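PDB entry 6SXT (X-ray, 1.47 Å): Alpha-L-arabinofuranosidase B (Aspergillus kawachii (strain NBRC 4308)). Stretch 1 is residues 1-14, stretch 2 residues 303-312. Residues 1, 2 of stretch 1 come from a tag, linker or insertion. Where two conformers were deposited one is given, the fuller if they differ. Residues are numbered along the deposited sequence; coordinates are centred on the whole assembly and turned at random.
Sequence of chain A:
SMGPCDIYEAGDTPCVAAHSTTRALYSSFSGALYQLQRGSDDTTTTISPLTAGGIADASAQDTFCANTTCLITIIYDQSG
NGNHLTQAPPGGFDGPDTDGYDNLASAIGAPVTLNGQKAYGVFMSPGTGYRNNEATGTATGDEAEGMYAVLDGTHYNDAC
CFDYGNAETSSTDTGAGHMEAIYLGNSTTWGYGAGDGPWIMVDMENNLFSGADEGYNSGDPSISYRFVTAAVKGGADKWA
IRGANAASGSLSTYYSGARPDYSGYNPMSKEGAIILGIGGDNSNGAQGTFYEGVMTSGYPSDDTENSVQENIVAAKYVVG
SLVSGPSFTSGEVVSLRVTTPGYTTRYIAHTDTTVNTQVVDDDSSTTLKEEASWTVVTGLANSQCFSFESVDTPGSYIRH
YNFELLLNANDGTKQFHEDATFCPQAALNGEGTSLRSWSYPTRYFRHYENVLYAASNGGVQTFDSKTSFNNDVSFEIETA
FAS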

# COMPACT_ATOMS: atom_id res chain seq x y z
N SER A 1 -10.28 26.00 -12.25
CA SER A 1 -11.10 24.92 -11.72
C SER A 1 -10.91 24.86 -10.19
O SER A 1 -10.36 25.84 -9.58
CB SER A 1 -10.77 23.61 -12.39
OG SER A 1 -11.95 22.84 -12.59
N MET A 2 -11.47 23.83 -9.56
CA MET A 2 -11.42 23.71 -8.09
C MET A 2 -10.96 22.28 -7.81
O MET A 2 -11.50 21.36 -8.42
CB MET A 2 -12.77 24.00 -7.43
CG MET A 2 -13.03 25.50 -7.12
SD MET A 2 -14.44 25.70 -5.95
CE MET A 2 -15.64 24.91 -7.00
N GLY A 3 -9.99 22.13 -6.94
CA GLY A 3 -9.63 20.81 -6.42
C GLY A 3 -10.41 20.49 -5.16
O GLY A 3 -11.09 21.35 -4.60
N PRO A 4 -10.25 19.26 -4.61
CA PRO A 4 -11.00 18.88 -3.41
C PRO A 4 -10.88 19.90 -2.29
O PRO A 4 -11.89 20.23 -1.64
CB PRO A 4 -10.38 17.53 -3.05
CG PRO A 4 -10.01 16.96 -4.39
CD PRO A 4 -9.47 18.15 -5.16
N CYS A 5 -9.68 20.42 -2.01
CA CYS A 5 -9.52 21.35 -0.87
C CYS A 5 -10.10 22.73 -1.19
O CYS A 5 -10.52 23.40 -0.25
CB CYS A 5 -8.08 21.48 -0.42
SG CYS A 5 -7.57 19.90 0.38
N ASP A 6 -10.19 23.10 -2.47
CA ASP A 6 -10.89 24.36 -2.80
C ASP A 6 -12.38 24.20 -2.50
O ASP A 6 -12.99 25.16 -2.04
CB ASP A 6 -10.66 24.71 -4.26
CG ASP A 6 -9.18 24.88 -4.60
OD1 ASP A 6 -8.51 25.70 -3.93
OD2 ASP A 6 -8.76 24.18 -5.52
N ILE A 7 -12.92 23.01 -2.80
CA ILE A 7 -14.35 22.68 -2.56
C ILE A 7 -14.61 22.70 -1.07
O ILE A 7 -15.58 23.34 -0.61
CB ILE A 7 -14.70 21.36 -3.22
CG1 ILE A 7 -14.55 21.48 -4.73
CG2 ILE A 7 -16.10 20.88 -2.84
CD1 ILE A 7 -14.49 20.22 -5.48
N TYR A 8 -13.76 22.06 -0.26
CA TYR A 8 -13.94 22.05 1.20
C TYR A 8 -13.86 23.49 1.73
O TYR A 8 -14.68 23.86 2.60
CB TYR A 8 -12.92 21.17 1.91
CG TYR A 8 -13.25 19.71 1.90
CD1 TYR A 8 -14.33 19.22 2.61
CD2 TYR A 8 -12.47 18.76 1.24
CE1 TYR A 8 -14.62 17.86 2.66
CE2 TYR A 8 -12.75 17.39 1.29
CZ TYR A 8 -13.83 16.94 2.00
OH TYR A 8 -14.04 15.59 2.08
N GLU A 9 -12.95 24.30 1.21
CA GLU A 9 -12.81 25.70 1.67
C GLU A 9 -14.11 26.45 1.35
O GLU A 9 -14.57 27.24 2.23
CB GLU A 9 -11.62 26.34 0.98
CG GLU A 9 -11.58 27.85 1.10
CD GLU A 9 -11.43 28.37 2.50
OE1 GLU A 9 -10.60 27.79 3.25
OE2 GLU A 9 -12.03 29.46 2.77
N ALA A 10 -14.67 26.25 0.17
CA ALA A 10 -15.90 26.96 -0.27
C ALA A 10 -17.07 26.55 0.63
O ALA A 10 -18.02 27.33 0.77
CB ALA A 10 -16.21 26.66 -1.70
N GLY A 11 -17.04 25.37 1.23
CA GLY A 11 -18.08 24.90 2.16
C GLY A 11 -17.83 25.35 3.57
O GLY A 11 -18.57 24.88 4.47
N ASP A 12 -16.80 26.14 3.83
CA ASP A 12 -16.40 26.69 5.14
C ASP A 12 -16.01 25.56 6.09
O ASP A 12 -16.07 25.72 7.31
CB ASP A 12 -17.56 27.50 5.76
CG ASP A 12 -17.86 28.78 4.99
OD1 ASP A 12 -16.90 29.41 4.54
OD2 ASP A 12 -19.07 29.12 4.83
N THR A 13 -15.46 24.46 5.53
CA THR A 13 -14.89 23.34 6.32
C THR A 13 -13.55 23.03 5.67
O THR A 13 -13.40 22.00 4.99
CB THR A 13 -15.82 22.13 6.36
OG1 THR A 13 -16.11 21.67 5.02
CG2 THR A 13 -17.13 22.46 7.06
N PRO A 14 -12.54 23.91 5.81
CA PRO A 14 -11.33 23.84 4.98
C PRO A 14 -10.42 22.67 5.40
O PRO A 14 -10.40 22.20 6.54
CB PRO A 14 -10.60 25.14 5.28
CG PRO A 14 -11.04 25.44 6.70
CD PRO A 14 -12.50 25.08 6.72
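Stretch 2 303-312: DTENSVQENI

Stretch 2 is helical throughout, one piece of a longer helix, and it packs against the short helix 4-10 of stretch 1. The two axes approach to 9.1 Å and run nearly antiparallel, with a signed crossing angle of 165°, so that Pro-4 at the start of the short helix lies beside Val-308 (CA to CA 5.1 Å) and Gly-11 just past its end lies beside Thr-304 (CA to CA 5.9 Å). No direct hydrogen bond crosses between the stretches; the contact is mostly apolar, with bridging waters, and buries 478 Å² summed over both sides.

Met-2, a tag residue, brings its O to 2.8 Å from Asn-311 ND2, but the angle is too poor for a hydrogen bond. Gly-3 occupies the N-cap position; its N donates to Asp-6 OD2 (2.8 Å), tying the helix start to its first turn. Pro-4 touches two residues of stretch 2, its CD 3.3 Å from Asn-311 OD1 and its CB 4.1 Å from Val-308 CG1. Cys-5 points away from stretch 2, and Asp-6 makes no contact with it.

Ile-7 is the knob of the interface. Its side chain, chi1 m and chi2 t, points toward stretch 2 and sits in a hole formed by Thr-304, Ser-307, Val-308 and Asn-311. Its CG2 lies 3.5 Å from both Thr-304 O and Ser-307 CB and 3.8 Å from Val-308 CG2, while Ile-7 CD1 reaches Asn-311 CB at 4.0 Å. Water 1 donates to Ile-7 O (2.8 Å) and also bonds Thr-304 OG1 (3.2 Å).

Tyr-8 leaves its backbone sideways, but the ring comes nearer. Val-308 CG2 covers one face, 4.0 Å from the ring centroid and 24° off the normal, a CH-pi contact; Thr-304 CG2 approaches Tyr-8 CD1 obliquely at 3.5 Å. Water 2 accepts from Tyr-8 OH (2.8 Å) and donates to Glu-305 OE2 (2.7 Å), linking two polar groups that do not meet directly.

Glu-9 points away, and Ala-10 ends the helix without touching stretch 2. At Gly-11 the absence of a side chain matters: CA lies 3.7 Å from Thr-304 OG1, and an ideal CB would fall 2.4 Å from that oxygen, a clash. Asp-12, with positive phi, completes a Schellman motif and turns the chain. Thr-13 follows, its OG1 4.3 Å from Thr-304 CG2; water 3 joins Gly-11 O (3.1 Å), Thr-13 OG1 (2.9 Å) and Thr-304 OG1 (2.7 Å). Pro-14 is out of reach.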

# COMPACT_ATOMS: atom_id res chain seq x y z
N ASP A 303 -23.34 18.08 0.58
CA ASP A 303 -23.16 18.77 -0.72
C ASP A 303 -21.66 18.96 -0.99
O ASP A 303 -21.23 18.72 -2.12
CB ASP A 303 -23.83 20.14 -0.73
CG ASP A 303 -23.82 20.79 -2.10
OD1 ASP A 303 -24.50 20.26 -3.01
OD2 ASP A 303 -23.14 21.83 -2.25
N THR A 304 -20.93 19.39 -0.00
CA THR A 304 -19.46 19.65 -0.18
C THR A 304 -18.81 18.33 -0.56
O THR A 304 -18.06 18.28 -1.51
CB THR A 304 -18.87 20.21 1.10
OG1 THR A 304 -19.40 21.52 1.31
CG2 THR A 304 -17.36 20.24 1.11
N GLU A 305 -19.08 17.27 0.19
CA GLU A 305 -18.51 15.95 -0.14
C GLU A 305 -18.94 15.47 -1.52
O GLU A 305 -18.13 14.88 -2.23
CB GLU A 305 -18.92 14.94 0.92
CG GLU A 305 -18.23 15.20 2.23
CD GLU A 305 -18.79 14.30 3.33
OE1 GLU A 305 -20.03 14.04 3.29
OE2 GLU A 305 -18.01 13.86 4.20
N ASN A 306 -20.19 15.70 -1.91
CA ASN A 306 -20.65 15.28 -3.24
C ASN A 306 -19.81 16.00 -4.32
O ASN A 306 -19.50 15.36 -5.32
CB ASN A 306 -22.13 15.59 -3.42
CG ASN A 306 -23.04 14.76 -2.53
OD1 ASN A 306 -22.66 13.69 -2.03
ND2 ASN A 306 -24.30 15.25 -2.37
N SER A 307 -19.50 17.25 -4.11
CA SER A 307 -18.70 18.05 -5.08
C SER A 307 -17.29 17.45 -5.13
O SER A 307 -16.69 17.37 -6.20
CB SER A 307 -18.68 19.51 -4.76
OG SER A 307 -19.99 20.05 -5.04
N VAL A 308 -16.73 17.13 -3.96
CA VAL A 308 -15.40 16.45 -3.90
C VAL A 308 -15.43 15.14 -4.69
O VAL A 308 -14.52 14.85 -5.48
CB VAL A 308 -14.98 16.23 -2.44
CG1 VAL A 308 -13.74 15.34 -2.37
CG2 VAL A 308 -14.73 17.56 -1.76
N GLN A 309 -16.47 14.31 -4.52
CA GLN A 309 -16.60 13.03 -5.22
C GLN A 309 -16.69 13.26 -6.74
O GLN A 309 -16.06 12.53 -7.47
CB GLN A 309 -17.77 12.21 -4.67
CG GLN A 309 -18.18 11.07 -5.56
CD GLN A 309 -17.20 9.95 -5.74
OE1 GLN A 309 -17.42 9.04 -6.59
NE2 GLN A 309 -16.19 9.93 -4.93
N GLU A 310 -17.41 14.31 -7.16
CA GLU A 310 -17.49 14.65 -8.61
C GLU A 310 -16.09 14.99 -9.13
O GLU A 310 -15.73 14.52 -10.22
CB GLU A 310 -18.45 15.82 -8.78
CG GLU A 310 -18.69 16.17 -10.22
CD GLU A 310 -19.79 17.23 -10.42
OE1 GLU A 310 -20.21 17.86 -9.42
OE2 GLU A 310 -20.18 17.41 -11.58
N ASN A 311 -15.29 15.67 -8.34
CA ASN A 311 -13.91 16.04 -8.69
C ASN A 311 -13.07 14.76 -8.81
O ASN A 311 -12.29 14.63 -9.77
CB ASN A 311 -13.39 17.04 -7.69
CG ASN A 311 -11.96 17.41 -7.97
OD1 ASN A 311 -11.05 16.63 -7.66
ND2 ASN A 311 -11.76 18.55 -8.62
N ILE A 312 -13.16 13.86 -7.83
CA ILE A 312 -12.42 12.57 -7.86
C ILE A 312 -12.76 11.80 -9.13
O ILE A 312 -11.87 11.34 -9.83
CB ILE A 312 -12.70 11.79 -6.57
CG1 ILE A 312 -12.13 12.50 -5.37
CG2 ILE A 312 -12.11 10.41 -6.72
CD1 ILE A 312 -12.68 11.97 -4.05
O HOH W 1 -18.32 23.34 -1.11
O HOH W 2 -15.40 14.50 4.21
O HOH W 3 -18.87 21.82 3.99